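Local coordinates for uncharacterized protein (Bombyx mori, PDB 5AZ0) that probably catalyses the NAD(P)H-dependent reduction of aldehydes and ketones to alcohols, as an aldo-keto reductase with a TIM-barrel fold, at residues 154-157 and 158-162; 109-112 and 113-116; 180-183 and 184-188; 317-321 and 322-326; 211-215 and 216-220. All coordinates share one frame; numbering follows the deposited sequence. Where two conformers were deposited one is given.

Interaction 1. Residues 154-157 and 158-162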
# COMPACT_ATOMS: atom_id res chain seq x y z
N LEU A 154 -13.05 8.72 13.00
CA LEU A 154 -12.50 9.13 14.25
C LEU A 154 -12.74 8.16 15.38
O LEU A 154 -11.87 8.09 16.29
CB LEU A 154 -12.95 10.56 14.73
CG LEU A 154 -12.70 11.74 13.76
CD1 LEU A 154 -13.21 13.04 14.42
CD2 LEU A 154 -11.20 11.89 13.46
N GLU A 155 -13.90 7.47 15.39
CA GLU A 155 -14.15 6.43 16.43
C GLU A 155 -13.20 5.31 16.11
O GLU A 155 -12.56 4.83 16.99
CB GLU A 155 -15.58 5.80 16.56
CG GLU A 155 -15.63 4.74 17.72
CD GLU A 155 -16.84 3.80 17.83
OE1 GLU A 155 -17.92 4.28 17.44
OE2 GLU A 155 -16.70 2.62 18.35
N THR A 156 -13.10 4.91 14.86
CA THR A 156 -12.19 3.82 14.53
C THR A 156 -10.74 4.11 15.00
O THR A 156 -10.09 3.25 15.57
CB THR A 156 -12.21 3.53 13.06
OG1 THR A 156 -13.57 3.48 12.63
CG2 THR A 156 -11.48 2.22 12.77
N TRP A 157 -10.34 5.36 14.86
CA TRP A 157 -9.01 5.80 15.12
C TRP A 157 -8.70 5.71 16.56
O TRP A 157 -7.58 5.33 16.89
CB TRP A 157 -8.79 7.21 14.56
CG TRP A 157 -7.31 7.59 14.59
CD1 TRP A 157 -6.72 8.46 15.42
CD2 TRP A 157 -6.30 7.05 13.77
NE1 TRP A 157 -5.36 8.53 15.14
CE2 TRP A 157 -5.08 7.69 14.11
CE3 TRP A 157 -6.29 6.08 12.76
CZ2 TRP A 157 -3.86 7.35 13.52
CZ3 TRP A 157 -5.08 5.79 12.12
CH2 TRP A 157 -3.89 6.40 12.52
N ARG A 158 -9.68 5.89 17.44
CA ARG A 158 -9.43 5.65 18.86
C ARG A 158 -8.97 4.20 19.13
O ARG A 158 -8.16 3.97 19.98
CB ARG A 158 -10.65 5.92 19.78
CG ARG A 158 -11.11 7.38 19.86
CD ARG A 158 -12.25 7.72 20.91
NE ARG A 158 -13.57 8.02 20.28
CZ ARG A 158 -13.87 9.09 19.49
NH1 ARG A 158 -12.98 10.06 19.20
NH2 ARG A 158 -15.09 9.21 18.96
N GLY A 159 -9.55 3.25 18.43
CA GLY A 159 -9.14 1.86 18.52
C GLY A 159 -7.73 1.71 17.98
O GLY A 159 -6.96 0.95 18.56
N PHE A 160 -7.36 2.41 16.89
CA PHE A 160 -5.93 2.34 16.40
C PHE A 160 -4.99 2.90 17.48
O PHE A 160 -3.98 2.29 17.79
CB PHE A 160 -5.72 3.07 15.07
CG PHE A 160 -6.11 2.26 13.89
CD1 PHE A 160 -7.42 1.96 13.64
CD2 PHE A 160 -5.14 1.73 13.08
CE1 PHE A 160 -7.78 1.15 12.58
CE2 PHE A 160 -5.48 0.95 12.03
CZ PHE A 160 -6.80 0.62 11.81
N GLU A 161 -5.38 3.99 18.14
CA GLU A 161 -4.57 4.54 19.23
C GLU A 161 -4.46 3.59 20.40
O GLU A 161 -3.39 3.53 21.05
CB GLU A 161 -5.10 5.95 19.69
CG GLU A 161 -4.99 6.98 18.55
CD GLU A 161 -5.67 8.34 18.82
OE1 GLU A 161 -6.57 8.35 19.65
OE2 GLU A 161 -5.38 9.36 18.16
N GLU A 162 -5.56 2.85 20.70
CA GLU A 162 -5.52 1.87 21.77
C GLU A 162 -4.54 0.68 21.44
O GLU A 162 -3.77 0.24 22.31
CB GLU A 162 -6.99 1.42 22.16
CG GLU A 162 -7.83 2.53 22.88
CD GLU A 162 -9.40 2.34 22.90
OE1 GLU A 162 -10.00 1.46 22.24
OE2 GLU A 162 -10.06 3.13 23.63
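W157 meets F160 and E161, its neighbours three and four residues on along helix 153-165. This helix is the crossover of a beta-alpha-beta unit of the TIM barrel, between strands 133-136 and 172-175. W157 CB lies 3.3 Å from R158 N. CG stands anti to the backbone N (chi1 -169°), which brings the indole to F160 and E161, the side chains crossing at about a right angle. On the benzene side, W157 CE3 lies 3.8 Å from F160 CB, and W157 CZ3 lies 4.1 Å from both F160 CB and F160 CG. F160 CB sits over the face of the W157 six-membered ring in a CH-pi contact, 4.2 Å from its centroid. The F160 ring is nearly parallel to the indole (planes 9° apart) but slid aside, and the two barely overlap. On the pyrrole side, W157 CD1 is 3.2 Å from E161 OE2, which lies near the ring plane at the edge. NE1 donates to the carbonyl of V191, and E161 OE2 accepts from the backbone N of N190 and V191. Were W157 replaced by alanine, the V191 carbonyl would probably be left without this donor and a gap would open beside F160 CB and L185. T156 runs alongside F160. In the backbone, E161 N donates to W157 O at 2.9 Å. At the edge of the F160 ring, F160 CD1 lies 3.5 Å from T156 O.

Interaction 2. Residues 109-112 and 113-116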
# COMPACT_ATOMS: atom_id res chain seq x y z
N TYR A 109 -14.64 -3.89 10.73
CA TYR A 109 -14.06 -3.85 12.10
C TYR A 109 -13.80 -2.40 12.48
O TYR A 109 -12.67 -2.02 12.89
CB TYR A 109 -12.76 -4.78 12.08
CG TYR A 109 -13.09 -6.24 12.13
CD1 TYR A 109 -13.52 -6.81 13.30
CD2 TYR A 109 -13.02 -7.07 11.03
CE1 TYR A 109 -13.90 -8.14 13.38
CE2 TYR A 109 -13.38 -8.45 11.11
CZ TYR A 109 -13.82 -8.95 12.27
OH TYR A 109 -14.16 -10.29 12.41
N HIS A 110 -14.80 -1.51 12.31
CA HIS A 110 -14.57 -0.03 12.51
C HIS A 110 -15.01 0.46 13.80
O HIS A 110 -14.72 1.62 14.19
CB HIS A 110 -15.12 0.85 11.40
CG HIS A 110 -14.23 0.97 10.22
ND1 HIS A 110 -14.05 2.16 9.59
CD2 HIS A 110 -13.45 0.07 9.56
CE1 HIS A 110 -13.20 2.01 8.58
NE2 HIS A 110 -12.85 0.74 8.51
N ARG A 111 -15.65 -0.38 14.58
CA ARG A 111 -15.83 0.07 15.98
C ARG A 111 -14.47 0.07 16.69
O ARG A 111 -13.67 -0.83 16.43
CB ARG A 111 -16.78 -0.86 16.74
CG ARG A 111 -18.24 -0.87 16.25
CD ARG A 111 -18.97 -2.13 16.73
NE ARG A 111 -20.27 -2.25 16.05
CZ ARG A 111 -20.46 -2.74 14.83
NH1 ARG A 111 -19.48 -3.18 14.09
NH2 ARG A 111 -21.66 -2.77 14.33
N ALA A 112 -14.28 0.98 17.64
CA ALA A 112 -13.06 1.12 18.36
C ALA A 112 -12.56 -0.22 18.92
O ALA A 112 -11.46 -0.61 18.63
CB ALA A 112 -13.18 2.13 19.48
N ALA A 113 -13.42 -0.95 19.63
CA ALA A 113 -13.03 -2.24 20.20
C ALA A 113 -12.75 -3.28 19.17
O ALA A 113 -12.03 -4.22 19.45
CB ALA A 113 -14.10 -2.74 21.15
N ASP A 114 -13.27 -3.14 17.95
CA ASP A 114 -12.95 -4.15 17.00
C ASP A 114 -11.58 -4.11 16.39
O ASP A 114 -11.16 -5.11 15.77
CB ASP A 114 -14.01 -4.26 15.94
CG ASP A 114 -15.29 -4.99 16.50
OD1 ASP A 114 -15.27 -6.19 17.02
OD2 ASP A 114 -16.23 -4.26 16.57
N VAL A 115 -10.92 -2.97 16.49
CA VAL A 115 -9.59 -2.85 15.85
C VAL A 115 -8.65 -3.86 16.55
O VAL A 115 -7.97 -4.58 15.90
CB VAL A 115 -9.05 -1.43 16.04
CG1 VAL A 115 -7.67 -1.28 15.44
CG2 VAL A 115 -9.99 -0.42 15.33
N GLU A 116 -8.70 -3.93 17.87
CA GLU A 116 -7.92 -4.91 18.67
C GLU A 116 -8.19 -6.41 18.25
O GLU A 116 -7.25 -7.23 18.10
CB GLU A 116 -8.10 -4.66 20.15
CG GLU A 116 -7.29 -5.57 21.08
CD GLU A 116 -8.00 -6.89 21.58
OE1 GLU A 116 -9.13 -7.19 21.13
OE2 GLU A 116 -7.42 -7.60 22.47
O HOH W 1 -16.63 -3.22 14.29
O HOH W 2 -9.38 -1.56 19.85
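D114 packs against both Y109 and R111 where the loop after strand 100-105 turns into helix 112-126 of the TIM barrel. The side chains of Y109 and D114 cross at about a right angle. The tyrosine offers its edge: Y109 CD1 lies 3.7 Å from D114 CB, which is close to the ring plane. The ring and the carboxylate are turned 68° apart. R111 behaves differently. It runs alongside D114 and points the same way, its chain extended from CG to NE. D114 OD2 rests against the aliphatic part of R111, 3.4 Å from R111 CB. The guanidinium stands at 90° to the carboxylate, and the charged atoms are too far apart for a salt bridge. Water 1 bridges them instead. It gives a proton to D114 OD2 and accepts from both R111 N and R111 NH1, lying at the edge of the guanidinium. R111 NH2 forms a salt bridge with E149. The first turn is closed by the backbone: D114 N donates to R111 O at 2.8 Å, and V115 N to A112 O at 3.2 Å. V115 packs on T156 and F160 of helix 153-165. V115 CG2 lies 3.6 Å from A112 O.

Interaction 3. Residues 180-183 and 184-188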
# COMPACT_ATOMS: atom_id res chain seq x y z
N GLU A 180 -9.63 15.96 2.64
CA GLU A 180 -10.61 16.38 3.64
C GLU A 180 -10.58 15.45 4.86
O GLU A 180 -10.60 15.84 6.03
CB GLU A 180 -12.04 16.38 2.99
CG GLU A 180 -12.31 17.44 1.89
CD GLU A 180 -11.93 17.06 0.45
OE1 GLU A 180 -11.49 15.93 0.18
OE2 GLU A 180 -12.05 17.93 -0.45
N GLN A 181 -10.60 14.15 4.56
CA GLN A 181 -10.49 13.12 5.68
C GLN A 181 -9.15 13.23 6.45
O GLN A 181 -9.10 13.23 7.69
CB GLN A 181 -10.68 11.74 5.08
CG GLN A 181 -12.12 11.55 4.58
CD GLN A 181 -12.28 10.35 3.70
OE1 GLN A 181 -11.36 9.98 2.99
NE2 GLN A 181 -13.46 9.72 3.76
N MET A 182 -8.07 13.49 5.71
CA MET A 182 -6.76 13.67 6.38
C MET A 182 -6.73 14.85 7.27
O MET A 182 -6.26 14.80 8.46
CB MET A 182 -5.66 13.77 5.32
CG MET A 182 -5.37 12.43 4.60
SD MET A 182 -4.74 11.15 5.76
CE MET A 182 -3.50 12.01 6.69
N LYS A 183 -7.29 15.94 6.75
CA LYS A 183 -7.35 17.18 7.59
C LYS A 183 -8.19 17.02 8.89
O LYS A 183 -7.79 17.42 10.02
CB LYS A 183 -7.83 18.35 6.71
CG LYS A 183 -8.17 19.60 7.45
CD LYS A 183 -8.28 20.85 6.56
CE LYS A 183 -8.31 22.12 7.44
NZ LYS A 183 -8.42 23.42 6.68
N ARG A 184 -9.37 16.45 8.75
CA ARG A 184 -10.24 16.22 9.90
C ARG A 184 -9.57 15.21 10.87
O ARG A 184 -9.58 15.36 12.09
CB ARG A 184 -11.59 15.66 9.43
CG ARG A 184 -12.63 15.60 10.56
CD ARG A 184 -14.06 15.65 10.02
NE ARG A 184 -14.99 15.28 11.10
CZ ARG A 184 -15.32 14.04 11.50
NH1 ARG A 184 -14.79 12.94 10.97
NH2 ARG A 184 -16.19 13.88 12.49
N LEU A 185 -8.96 14.18 10.30
CA LEU A 185 -8.22 13.21 11.21
C LEU A 185 -7.11 13.91 11.98
O LEU A 185 -6.98 13.82 13.21
CB LEU A 185 -7.73 12.00 10.37
CG LEU A 185 -6.89 11.02 11.19
CD1 LEU A 185 -7.67 10.53 12.38
CD2 LEU A 185 -6.46 9.88 10.29
N LEU A 186 -6.29 14.67 11.26
CA LEU A 186 -5.15 15.36 11.88
C LEU A 186 -5.57 16.44 12.90
O LEU A 186 -4.86 16.68 13.90
CB LEU A 186 -4.24 15.96 10.81
CG LEU A 186 -3.37 14.96 10.02
CD1 LEU A 186 -2.77 15.67 8.84
CD2 LEU A 186 -2.25 14.48 10.90
N THR A 187 -6.75 17.01 12.68
CA THR A 187 -7.26 18.05 13.60
C THR A 187 -7.79 17.43 14.86
O THR A 187 -7.70 18.05 15.91
CB THR A 187 -8.43 18.84 12.96
OG1 THR A 187 -7.94 19.43 11.79
CG2 THR A 187 -8.98 19.94 13.89
N ASN A 188 -8.33 16.22 14.78
CA ASN A 188 -8.95 15.56 15.94
C ASN A 188 -8.18 14.43 16.71
O ASN A 188 -8.52 14.08 17.83
CB ASN A 188 -10.32 15.08 15.47
CG ASN A 188 -11.30 16.29 15.21
OD1 ASN A 188 -11.76 16.88 16.15
ND2 ASN A 188 -11.48 16.69 13.96
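T187 folds its hydroxyl back onto the carbonyl of K183, one turn earlier in helix 179-188. OG1 sits beside its own backbone N (chi1 -59°), and this brings T187 OG1 within 2.7 Å of K183 O, to which it donates. T187 N donates to K183 O as well, at 2.9 Å. The two donors come from opposite faces of the carbonyl plane. N188 makes a similar pair of bonds with its side-chain amide. N188 ND2 donates to R184 O at 3.0 Å, and N188 N reaches that oxygen from the other face. K183 O and R184 O each take a side-chain donor as well as a backbone one. M182 bends at chi1, chi2 and chi3 (chi3 -46°), which turns M182 CE toward L186 CD1, 4.3 Å away. L186 CG also lies 3.3 Å from M182 O. This apolar side meets Y212 of helix 207-215. K183 and R184 are extended instead, each with CG anti to the backbone N. R184 reaches D152 in a salt bridge, while Q181 NE2 donates to N323 O. L185 packs on V174. A threonine hydroxyl bonded to the carbonyl four residues back is common in alpha-helices; here the helix is the crossover between strands 172-175 and 195-199 of the TIM barrel.

Interaction 4. Residues 317-321 and 322-326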
# COMPACT_ATOMS: atom_id res chain seq x y z
N PHE A 317 -19.01 0.09 -6.45
CA PHE A 317 -19.91 -0.45 -5.38
C PHE A 317 -19.82 0.22 -4.03
O PHE A 317 -20.74 0.10 -3.28
CB PHE A 317 -19.76 -1.95 -5.21
CG PHE A 317 -18.34 -2.43 -5.24
CD1 PHE A 317 -17.56 -2.42 -4.08
CD2 PHE A 317 -17.80 -2.93 -6.40
CE1 PHE A 317 -16.24 -2.85 -4.12
CE2 PHE A 317 -16.49 -3.36 -6.44
CZ PHE A 317 -15.70 -3.31 -5.29
N TRP A 318 -18.73 0.99 -3.73
CA TRP A 318 -18.70 1.70 -2.45
C TRP A 318 -19.14 3.14 -2.48
O TRP A 318 -19.27 3.75 -1.40
CB TRP A 318 -17.29 1.58 -1.81
CG TRP A 318 -16.98 0.17 -1.29
CD1 TRP A 318 -17.87 -0.73 -0.73
CD2 TRP A 318 -15.70 -0.47 -1.24
NE1 TRP A 318 -17.22 -1.87 -0.35
CE2 TRP A 318 -15.89 -1.75 -0.65
CE3 TRP A 318 -14.41 -0.08 -1.59
CZ2 TRP A 318 -14.85 -2.64 -0.43
CZ3 TRP A 318 -13.35 -0.98 -1.37
CH2 TRP A 318 -13.60 -2.26 -0.78
N GLN A 319 -19.39 3.71 -3.67
CA GLN A 319 -19.87 5.14 -3.76
C GLN A 319 -20.99 5.55 -2.85
O GLN A 319 -20.90 6.63 -2.27
CB GLN A 319 -20.27 5.58 -5.16
CG GLN A 319 -19.17 5.46 -6.21
CD GLN A 319 -19.42 6.28 -7.49
OE1 GLN A 319 -18.47 6.70 -8.17
NE2 GLN A 319 -20.70 6.47 -7.84
N PRO A 320 -22.03 4.71 -2.69
CA PRO A 320 -23.16 5.13 -1.80
C PRO A 320 -22.86 5.14 -0.30
O PRO A 320 -23.73 5.54 0.48
CB PRO A 320 -24.26 4.09 -2.06
CG PRO A 320 -23.75 3.21 -3.12
CD PRO A 320 -22.27 3.43 -3.35
N TYR A 321 -21.66 4.70 0.13
CA TYR A 321 -21.39 4.60 1.61
C TYR A 321 -20.86 5.88 2.14
O TYR A 321 -20.12 6.57 1.48
CB TYR A 321 -20.45 3.39 1.89
CG TYR A 321 -21.18 2.11 1.61
CD1 TYR A 321 -21.23 1.60 0.37
CD2 TYR A 321 -21.87 1.46 2.65
CE1 TYR A 321 -22.00 0.47 0.11
CE2 TYR A 321 -22.63 0.33 2.42
CZ TYR A 321 -22.70 -0.15 1.16
OH TYR A 321 -23.43 -1.28 0.92
N GLU A 322 -21.20 6.21 3.36
CA GLU A 322 -20.59 7.35 3.96
C GLU A 322 -19.03 7.18 4.01
O GLU A 322 -18.49 6.05 4.13
CB GLU A 322 -21.20 7.60 5.33
CG GLU A 322 -22.66 8.11 5.19
CD GLU A 322 -23.34 8.60 6.47
OE1 GLU A 322 -22.73 8.64 7.58
OE2 GLU A 322 -24.54 8.94 6.33
N ASN A 323 -18.32 8.28 3.81
CA ASN A 323 -16.84 8.31 3.79
C ASN A 323 -16.18 7.63 2.62
O ASN A 323 -14.93 7.59 2.52
CB ASN A 323 -16.28 7.81 5.14
CG ASN A 323 -16.56 8.76 6.26
OD1 ASN A 323 -17.12 8.41 7.32
ND2 ASN A 323 -16.08 9.93 6.11
N TYR A 324 -16.95 7.21 1.62
CA TYR A 324 -16.34 6.89 0.37
C TYR A 324 -15.46 8.06 -0.07
O TYR A 324 -15.90 9.22 -0.03
CB TYR A 324 -17.37 6.71 -0.69
CG TYR A 324 -16.80 6.39 -2.05
CD1 TYR A 324 -16.36 5.11 -2.36
CD2 TYR A 324 -16.79 7.33 -3.06
CE1 TYR A 324 -15.87 4.78 -3.61
CE2 TYR A 324 -16.34 7.02 -4.32
CZ TYR A 324 -15.87 5.75 -4.62
OH TYR A 324 -15.42 5.42 -5.91
N PRO A 325 -14.20 7.77 -0.44
CA PRO A 325 -13.23 8.87 -0.49
C PRO A 325 -13.14 9.59 -1.82
O PRO A 325 -12.72 10.72 -1.84
CB PRO A 325 -11.87 8.19 -0.16
CG PRO A 325 -12.07 6.78 -0.65
CD PRO A 325 -13.53 6.44 -0.37
N PHE A 326 -13.49 8.92 -2.90
CA PHE A 326 -13.25 9.46 -4.21
C PHE A 326 -14.46 10.29 -4.73
O PHE A 326 -15.55 10.25 -4.15
CB PHE A 326 -12.91 8.33 -5.17
CG PHE A 326 -11.89 7.34 -4.64
CD1 PHE A 326 -10.75 7.77 -3.92
CD2 PHE A 326 -12.07 5.98 -4.87
CE1 PHE A 326 -9.82 6.85 -3.47
CE2 PHE A 326 -11.14 5.07 -4.42
CZ PHE A 326 -10.01 5.51 -3.72
O HOH W 3 -16.07 7.06 -7.69
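The Y324 ring has the backbone of Q319 over one face, and water 3 at its edge. Q319 CA stands almost directly above the Y324 ring centre in a CH-pi contact, 3.7 Å from the centroid and 9° off the normal. Q319 CG continues over the same ring, 3.7 Å from Y324 CZ; the side chains run side by side, the amide turned 69° from the ring plane. Water 3 joins the two ends: it gives a proton to Q319 OE1 and accepts from Y324 OH. Q319 NE2 donates to the carbonyl of V329. Y324 CD1 lies 3.7 Å from W318 CB. The end of the W318 side chain leads away; F317 CE1 lies over the centre of one indole face and W138 meets it edge-to-face. F317 O and W318 C lie at the Y321 ring edge. P325 CG lies over one face of F326, which also makes a cation-pi contact with R311.

Two successive beta turns bring these groups together, in the C-terminal segment that follows helix 297-304. In aldo-keto reductases C-terminal loops commonly shape the substrate pocket, as this segment may. The first turn is type I, from W318 to Y321, with Y321 N bonded to W318 O at 3.0 Å. The second is type II, from Y321 to Y324, and Y324 N donates to Y321 O at 3.2 Å; N323, at its third position, has positive phi. Y324 CG is anti to the backbone N (chi1 179°), which carries the ring over the first turn. Y321 OH bonds to the G146 carbonyl, and E322 N to D148.

Interaction 5. Residues 211-215 and 216-220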
# COMPACT_ATOMS: atom_id res chain seq x y z
N ASP A 211 1.10 16.60 -1.29
CA ASP A 211 1.68 17.78 -0.71
C ASP A 211 1.12 18.02 0.66
O ASP A 211 1.83 18.36 1.57
CB ASP A 211 1.43 19.04 -1.62
CG ASP A 211 2.24 19.03 -2.92
OD1 ASP A 211 3.20 18.22 -3.10
OD2 ASP A 211 1.88 19.80 -3.81
N TYR A 212 -0.18 17.87 0.79
CA TYR A 212 -0.80 18.06 2.11
C TYR A 212 -0.22 17.06 3.15
O TYR A 212 0.12 17.41 4.32
CB TYR A 212 -2.34 17.90 2.02
CG TYR A 212 -2.99 18.16 3.37
CD1 TYR A 212 -3.11 19.47 3.88
CD2 TYR A 212 -3.39 17.14 4.17
CE1 TYR A 212 -3.67 19.70 5.13
CE2 TYR A 212 -3.90 17.35 5.44
CZ TYR A 212 -4.04 18.62 5.91
OH TYR A 212 -4.57 18.78 7.18
N CYS A 213 -0.14 15.81 2.75
CA CYS A 213 0.44 14.75 3.68
C CYS A 213 1.86 15.08 4.08
O CYS A 213 2.19 15.11 5.28
CB CYS A 213 0.32 13.34 3.06
SG CYS A 213 -1.44 12.72 2.99
N GLN A 214 2.69 15.35 3.09
CA GLN A 214 4.10 15.66 3.32
C GLN A 214 4.25 16.92 4.11
O GLN A 214 5.12 16.94 5.01
CB GLN A 214 4.88 15.72 2.01
CG GLN A 214 4.88 14.32 1.35
CD GLN A 214 5.67 14.30 0.06
OE1 GLN A 214 5.83 15.33 -0.54
NE2 GLN A 214 6.16 13.13 -0.36
N ALA A 215 3.38 17.95 3.88
CA ALA A 215 3.48 19.17 4.76
C ALA A 215 3.15 18.86 6.19
O ALA A 215 3.56 19.60 7.05
CB ALA A 215 2.57 20.33 4.29
N ASN A 216 2.33 17.82 6.44
CA ASN A 216 2.00 17.43 7.79
C ASN A 216 2.82 16.24 8.30
O ASN A 216 2.47 15.62 9.30
CB ASN A 216 0.54 17.17 7.86
CG ASN A 216 -0.27 18.47 7.79
OD1 ASN A 216 -0.43 19.12 8.80
ND2 ASN A 216 -0.70 18.86 6.64
N GLU A 217 3.93 15.95 7.62
CA GLU A 217 4.84 14.88 7.99
C GLU A 217 4.26 13.46 8.01
O GLU A 217 4.82 12.57 8.64
CB GLU A 217 5.48 15.11 9.30
CG GLU A 217 5.91 16.52 9.68
CD GLU A 217 7.01 17.08 8.86
OE1 GLU A 217 7.56 16.37 7.95
OE2 GLU A 217 7.35 18.23 9.18
N VAL A 218 3.21 13.26 7.24
CA VAL A 218 2.67 11.93 6.98
C VAL A 218 3.32 11.45 5.72
O VAL A 218 3.39 12.20 4.71
CB VAL A 218 1.16 12.02 6.79
CG1 VAL A 218 0.53 10.69 6.42
CG2 VAL A 218 0.51 12.65 8.04
N VAL A 219 3.87 10.24 5.76
CA VAL A 219 4.48 9.60 4.59
C VAL A 219 3.41 8.99 3.71
O VAL A 219 2.46 8.34 4.18
CB VAL A 219 5.48 8.55 5.03
CG1 VAL A 219 5.98 7.71 3.85
CG2 VAL A 219 6.65 9.27 5.71
N VAL A 220 3.56 9.22 2.41
CA VAL A 220 2.68 8.72 1.43
C VAL A 220 3.21 7.38 0.88
O VAL A 220 4.39 7.29 0.53
CB VAL A 220 2.51 9.69 0.26
CG1 VAL A 220 1.63 9.08 -0.81
CG2 VAL A 220 1.86 10.95 0.75
O HOH W 4 5.90 10.89 1.59
O HOH W 5 7.84 15.64 5.24
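A Schellman motif ends helix 207-215, and residues of its last turn meet the segment that leads into strand 219-223. V218 N donates to C213 O at 2.9 Å, and E217 N to Q214 O at 3.0 Å. E217 is the C-prime residue, with a positive phi that turns the chain off the helix. N216 adds a side-chain bond. N216 ND2 donates to Y212 O at 2.9 Å, in a nearly straight bond (168°) with the oxygen close to the amide plane. N216 N reaches the same oxygen from the other face of the carbonyl. N216 ND2 also lies over one face of the Y212 ring, toward its rim and 3.4 Å from Y212 CZ; ring and amide planes are 46° apart. Y212 CG is anti to the backbone N (chi1 -178°), which brings the ring to N216. With an alanine here, N216 ND2 loses the ring face it lies over, and a gap is likely to open beside M182, K183 and L186.

The turn is the link from helix to strand in a beta-alpha-beta unit of the TIM barrel. C213 is buried, and C213 CB touches V220 CG2 at 3.7 Å and V218 CB at 4.0 Å. V220 also packs on I198 of strand 195-199. Q214 NE2 donates to the R270 carbonyl and to water 4. That water also accepts from V220 N.

Interactions 1, 3 and 5 lie on successive crossover helices of the barrel. They touch in turn: L154 and W157 pack on R184 and L185, and M182, K183 and L186 pack on Y212 and N216. Interaction 2 is a surface contact at the start of the preceding helix, where a water joins two charged side chains. It is tied to interaction 1 through T156 OG1 to H110 O and E155 OE2 to A112 N. The others are partly buried. CH-pi contacts occur in 1 and 4. In 3 and 5 a side-chain donor joins a backbone N-H on one carbonyl, and 5 also ends its helix in a Schellman motif. Interaction 4, in the C-terminal segment, joins 3 through Q181.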